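Local coordinates for protein COG3291: FOG: PKD repeat (Clostridium thermocellum, PDB 1WMX) that forms the family 30 carbohydrate-binding module of the larger multidomain CelJ protein, which is probably a cellulase, and likely helps it hold on to plant polysaccharide, at residues B[82-93]-B[130-141]. Numbering follows the deposited sequence.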
loop_
_atom_site.group_PDB
_atom_site.type_symbol
_atom_site.label_atom_id
_atom_site.label_comp_id
_atom_site.label_asym_id
_atom_site.label_seq_id
_atom_site.Cartn_x
_atom_site.Cartn_y
_atom_site.Cartn_z
ATOM N N VAL B 82 7.774 16.721 -10.840
ATOM C CA VAL B 82 7.263 17.031 -9.513
ATOM C C VAL B 82 7.078 18.502 -9.144
ATOM O O VAL B 82 5.974 18.930 -8.787
ATOM C CB VAL B 82 8.134 16.383 -8.424
ATOM C CG1 VAL B 82 7.571 16.716 -7.052
ATOM C CG2 VAL B 82 8.187 14.866 -8.627
ATOM N N GLU B 83 8.176 19.311 -9.285
ATOM C CA GLU B 83 8.141 20.684 -8.725
ATOM C C GLU B 83 7.118 21.572 -9.490
ATOM O O GLU B 83 6.474 22.432 -8.858
ATOM C CB GLU B 83 9.640 21.361 -8.695
ATOM C CG GLU B 83 10.127 21.696 -7.250
ATOM C CD GLU B 83 9.016 21.538 -6.226
ATOM O OE1 GLU B 83 9.305 21.260 -5.017
ATOM O OE2 GLU B 83 7.807 21.693 -6.591
ATOM N N ASN B 84 6.742 21.323 -10.799
ATOM C CA ASN B 84 5.758 22.183 -11.478
ATOM C C ASN B 84 4.642 21.397 -12.195
ATOM O O ASN B 84 3.690 21.989 -12.707
ATOM C CB ASN B 84 6.436 23.035 -12.551
ATOM C CG ASN B 84 7.630 23.801 -12.029
ATOM O OD1 ASN B 84 7.474 24.664 -11.156
ATOM N ND2 ASN B 84 8.817 23.525 -12.523
ATOM N N GLY B 85 4.756 20.081 -12.221
ATOM C CA GLY B 85 3.780 19.226 -12.944
ATOM C C GLY B 85 2.462 18.945 -12.200
ATOM O O GLY B 85 2.312 19.201 -11.005
ATOM N N TYR B 86 1.522 18.402 -12.967
ATOM C CA TYR B 86 0.199 18.040 -12.455
ATOM C C TYR B 86 -0.308 16.738 -13.075
ATOM O O TYR B 86 0.173 16.296 -14.123
ATOM C CB TYR B 86 -0.864 19.099 -12.813
ATOM C CG TYR B 86 -0.550 20.537 -12.406
ATOM C CD1 TYR B 86 0.453 21.253 -13.058
ATOM C CD2 TYR B 86 -1.280 21.151 -11.385
ATOM C CE1 TYR B 86 0.724 22.575 -12.697
ATOM C CE2 TYR B 86 -1.012 22.476 -11.025
ATOM C CZ TYR B 86 -0.008 23.187 -11.684
ATOM O OH TYR B 86 0.259 24.481 -11.344
ATOM N N LEU B 87 -1.267 16.158 -12.386
ATOM C CA LEU B 87 -1.977 14.975 -12.853
ATOM C C LEU B 87 -3.278 15.564 -13.314
ATOM O O LEU B 87 -4.057 16.064 -12.500
ATOM C CB LEU B 87 -2.206 13.967 -11.717
ATOM C CG LEU B 87 -3.373 13.005 -11.988
ATOM C CD1 LEU B 87 -3.042 12.017 -13.115
ATOM C CD2 LEU B 87 -3.739 12.186 -10.739
ATOM N N GLU B 88 -3.524 15.543 -14.599
ATOM C CA GLU B 88 -4.755 16.144 -15.108
ATOM C C GLU B 88 -5.657 15.101 -15.750
ATOM O O GLU B 88 -5.196 14.072 -16.252
ATOM C CB GLU B 88 -4.415 17.228 -16.125
ATOM C CG GLU B 88 -3.410 18.249 -15.587
ATOM C CD GLU B 88 -3.197 19.420 -16.529
ATOM O OE1 GLU B 88 -2.099 20.062 -16.497
ATOM O OE2 GLU B 88 -4.121 19.749 -17.341
ATOM N N PHE B 89 -6.941 15.410 -15.705
ATOM C CA PHE B 89 -7.980 14.546 -16.263
ATOM C C PHE B 89 -9.340 15.237 -16.139
ATOM O O PHE B 89 -9.513 16.184 -15.370
ATOM C CB PHE B 89 -8.005 13.210 -15.487
ATOM C CG PHE B 89 -8.286 13.373 -13.990
ATOM C CD1 PHE B 89 -9.600 13.453 -13.524
ATOM C CD2 PHE B 89 -7.231 13.443 -13.076
ATOM C CE1 PHE B 89 -9.857 13.605 -12.154
ATOM C CE2 PHE B 89 -7.488 13.597 -11.707
ATOM C CZ PHE B 89 -8.800 13.678 -11.249
ATOM N N ASP B 90 -10.292 14.769 -16.912
ATOM C CA ASP B 90 -11.657 15.289 -16.843
ATOM C C ASP B 90 -12.467 14.198 -16.203
ATOM O O ASP B 90 -12.177 13.018 -16.397
ATOM C CB ASP B 90 -12.194 15.611 -18.228
ATOM C CG ASP B 90 -11.353 16.626 -18.943
ATOM O OD1 ASP B 90 -10.666 16.260 -19.946
ATOM O OD2 ASP B 90 -11.345 17.828 -18.524
ATOM N N ILE B 91 -13.465 14.583 -15.445
ATOM C CA ILE B 91 -14.307 13.607 -14.750
ATOM C C ILE B 91 -15.729 14.147 -14.579
ATOM O O ILE B 91 -15.967 15.352 -14.669
ATOM C CB ILE B 91 -13.716 13.324 -13.365
ATOM C CG1 ILE B 91 -14.485 12.209 -12.635
ATOM C CG2 ILE B 91 -13.742 14.581 -12.483
ATOM C CD1 ILE B 91 -13.926 11.872 -11.246
ATOM N N LYS B 92 -16.639 13.223 -14.342
ATOM C CA LYS B 92 -18.061 13.524 -14.109
ATOM C C LYS B 92 -18.670 12.300 -13.444
ATOM O O LYS B 92 -18.383 11.164 -13.825
ATOM C CB LYS B 92 -18.768 13.858 -15.430
ATOM C CG LYS B 92 -19.307 12.658 -16.186
ATOM C CD LYS B 92 -20.224 13.080 -17.327
ATOM C CE LYS B 92 -20.862 11.896 -18.034
ATOM N NZ LYS B 92 -21.796 12.304 -19.098
ATOM N N GLY B 93 -19.499 12.540 -12.447
ATOM C CA GLY B 93 -20.123 11.444 -11.688
ATOM C C GLY B 93 -21.527 11.123 -12.181
ATOM O O GLY B 93 -22.147 11.896 -12.911
ATOM N N THR B 130 -19.565 16.474 -10.145
ATOM C CA THR B 130 -20.963 16.759 -10.511
ATOM C C THR B 130 -21.364 15.820 -11.624
ATOM O O THR B 130 -20.628 14.889 -11.959
ATOM C CB THR B 130 -21.115 18.187 -11.025
ATOM O OG1 THR B 130 -20.568 18.270 -12.344
ATOM C CG2 THR B 130 -20.400 19.205 -10.143
ATOM N N THR B 131 -22.525 16.075 -12.197
ATOM C CA THR B 131 -23.014 15.251 -13.298
ATOM C C THR B 131 -22.541 15.833 -14.631
ATOM O O THR B 131 -22.850 15.315 -15.704
ATOM C CB THR B 131 -24.541 15.168 -13.308
ATOM O OG1 THR B 131 -25.013 14.725 -12.034
ATOM C CG2 THR B 131 -25.040 14.185 -14.368
ATOM N N ASP B 132 -21.791 16.916 -14.551
ATOM C CA ASP B 132 -21.243 17.563 -15.751
ATOM C C ASP B 132 -19.730 17.400 -15.725
ATOM O O ASP B 132 -19.123 17.262 -14.662
ATOM C CB ASP B 132 -21.617 19.043 -15.782
ATOM C CG ASP B 132 -23.115 19.274 -15.671
ATOM O OD1 ASP B 132 -23.920 18.563 -16.359
ATOM O OD2 ASP B 132 -23.551 20.180 -14.891
ATOM N N TRP B 133 -19.132 17.418 -16.893
ATOM C CA TRP B 133 -17.682 17.239 -17.009
ATOM C C TRP B 133 -16.907 18.420 -16.421
ATOM O O TRP B 133 -17.262 19.581 -16.610
ATOM C CB TRP B 133 -17.282 17.094 -18.470
ATOM C CG TRP B 133 -17.622 15.729 -19.047
ATOM C CD1 TRP B 133 -18.684 15.423 -19.817
ATOM C CD2 TRP B 133 -16.859 14.545 -18.859
ATOM N NE1 TRP B 133 -18.601 14.045 -20.137
ATOM C CE2 TRP B 133 -17.512 13.533 -19.565
ATOM C CE3 TRP B 133 -15.676 14.248 -18.163
ATOM C CZ2 TRP B 133 -17.033 12.213 -19.617
ATOM C CZ3 TRP B 133 -15.205 12.925 -18.219
ATOM C CH2 TRP B 133 -15.858 11.949 -18.919
ATOM N N GLN B 134 -15.850 18.079 -15.707
ATOM C CA GLN B 134 -14.961 19.066 -15.088
ATOM C C GLN B 134 -13.516 18.649 -15.320
ATOM O O GLN B 134 -13.179 17.466 -15.268
ATOM C CB GLN B 134 -15.176 19.140 -13.571
ATOM C CG GLN B 134 -16.537 19.649 -13.139
ATOM C CD GLN B 134 -16.565 19.983 -11.654
ATOM O OE1 GLN B 134 -15.917 20.949 -11.226
ATOM N NE2 GLN B 134 -17.281 19.226 -10.847
ATOM N N HIS B 135 -12.664 19.610 -15.581
ATOM C CA HIS B 135 -11.248 19.313 -15.764
ATOM C C HIS B 135 -10.569 19.602 -14.440
ATOM O O HIS B 135 -10.664 20.711 -13.912
ATOM C CB HIS B 135 -10.645 20.182 -16.865
ATOM C CG HIS B 135 -9.178 19.878 -17.090
ATOM N ND1 HIS B 135 -8.195 20.316 -16.214
ATOM C CD2 HIS B 135 -8.541 19.191 -18.067
ATOM C CE1 HIS B 135 -7.025 19.893 -16.659
ATOM N NE2 HIS B 135 -7.213 19.218 -17.766
ATOM N N VAL B 136 -9.888 18.610 -13.888
ATOM C CA VAL B 136 -9.216 18.810 -12.598
ATOM C C VAL B 136 -7.703 18.621 -12.745
ATOM O O VAL B 136 -7.218 17.845 -13.570
ATOM C CB VAL B 136 -9.782 17.841 -11.543
ATOM C CG1 VAL B 136 -10.737 16.817 -12.161
ATOM C CG2 VAL B 136 -8.684 17.075 -10.801
ATOM N N LYS B 137 -6.976 19.361 -11.933
ATOM C CA LYS B 137 -5.514 19.305 -11.934
ATOM C C LYS B 137 -5.022 19.065 -10.511
ATOM O O LYS B 137 -5.280 19.865 -9.609
ATOM C CB LYS B 137 -4.931 20.623 -12.464
ATOM C CG LYS B 137 -5.451 21.006 -13.850
ATOM C CD LYS B 137 -4.468 21.881 -14.623
ATOM C CE LYS B 137 -4.116 23.175 -13.891
ATOM N NZ LYS B 137 -3.172 24.017 -14.652
ATOM N N ILE B 138 -4.526 17.801 -10.282
ATOM C CA ILE B 138 -3.835 17.529 -9.018
ATOM C C ILE B 138 -2.355 17.802 -9.224
ATOM O O ILE B 138 -1.730 17.296 -10.164
ATOM C CB ILE B 138 -4.106 16.095 -8.617
ATOM C CG1 ILE B 138 -5.606 15.854 -8.426
ATOM C CG2 ILE B 138 -3.423 15.703 -7.305
ATOM C CD1 ILE B 138 -5.949 14.417 -8.061
ATOM N N PRO B 139 -1.544 18.483 -8.600
ATOM C CA PRO B 139 -0.157 18.876 -8.454
ATOM C C PRO B 139 0.681 17.776 -7.746
ATOM O O PRO B 139 0.517 17.518 -6.535
ATOM C CB PRO B 139 -0.164 20.167 -7.725
ATOM C CG PRO B 139 -1.605 20.422 -7.265
ATOM C CD PRO B 139 -2.480 19.315 -7.730
ATOM N N LEU B 140 1.287 17.451 -8.495
ATOM C CA LEU B 140 2.326 16.451 -8.142
ATOM C C LEU B 140 3.011 16.814 -6.825
ATOM O O LEU B 140 3.155 15.968 -5.929
ATOM C CB LEU B 140 3.400 16.397 -9.252
ATOM C CG LEU B 140 2.884 15.827 -10.584
ATOM C CD1 LEU B 140 4.006 15.319 -11.500
ATOM C CD2 LEU B 140 1.937 14.641 -10.405
ATOM N N ARG B 141 3.634 17.979 -6.716
ATOM C CA ARG B 141 4.400 18.300 -5.499
ATOM C C ARG B 141 3.504 18.074 -4.265
ATOM O O ARG B 141 3.993 17.698 -3.186
ATOM C CB ARG B 141 4.922 19.810 -5.556
ATOM C CG ARG B 141 3.776 20.875 -5.643
ATOM C CD ARG B 141 4.105 22.403 -5.967
ATOM N NE ARG B 141 4.044 22.763 -7.317
ATOM C CZ ARG B 141 3.183 23.060 -8.300
ATOM N NH1 ARG B 141 1.843 23.228 -8.222
ATOM N NH2 ARG B 141 3.694 23.091 -9.524
HETATM O O HOH W 1 3.724 20.013 -8.792
HETATM O O HOH W 2 -17.805 16.727 -12.639
HETATM O O HOH W 3 -20.884 12.754 -22.312
#
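Arg141 reaches across to the turn at Glu83 and holds its carbonyl side-on: NE and NH2 each lie 2.9 Å from Glu83 O, both on the same face of the carbonyl plane and tilted from it, with the oxygen in the guanidinium plane. A sharp bend at chi3 (93°) turns the NE-NH2 edge of the guanidinium onto that oxygen. The Glu83 carboxylate makes no more than a long salt bridge to Arg141 NE through OE2 (4.0 Å), while OE1 is salt-bridged to Lys145. Beside this grip a water bridges Val82 O, Gly85 O and Arg141 N.

From there strands 86-93 and 134-139 run antiparallel, with paired backbone bonds at Leu87–Ile138, Phe89–Val136 and Ile91–Gln134. Gly93 N extends the ladder to Thr130 O at 2.7 Å, next to an ST turn in which Thr130 OG1 accepts from Asp132 N.

On the face carrying Tyr86, Glu88 and His135, Lys137 lies alongside Glu88 and sets NZ over the tyrosine ring, 4.5 Å from its centroid, a cation-pi contact. Glu88 OE1 is hydrogen-bonded to Thr178 OG1. Farther along, the extended Lys92 chain lays CD over the five-membered ring of Trp133, 3.6 Å from its centroid.

The opposite face is mostly apolar. Val136 CG1 presses on Phe89 CE1 (3.3 Å), Ile138 CD1 meets the edge of the same ring, and Leu87 CD2 touches Ile138 CD1; Ile102 of the second sheet packs against Leu87, Phe89 and Ile138.

Strand 168-178 pairs with the far side of strand 86-93. The ladder thus has a partly buried polar and aromatic face and a greasy one turned to the beta-sandwich interior, and the two bonds to one carbonyl probably help to fix the turn at that end.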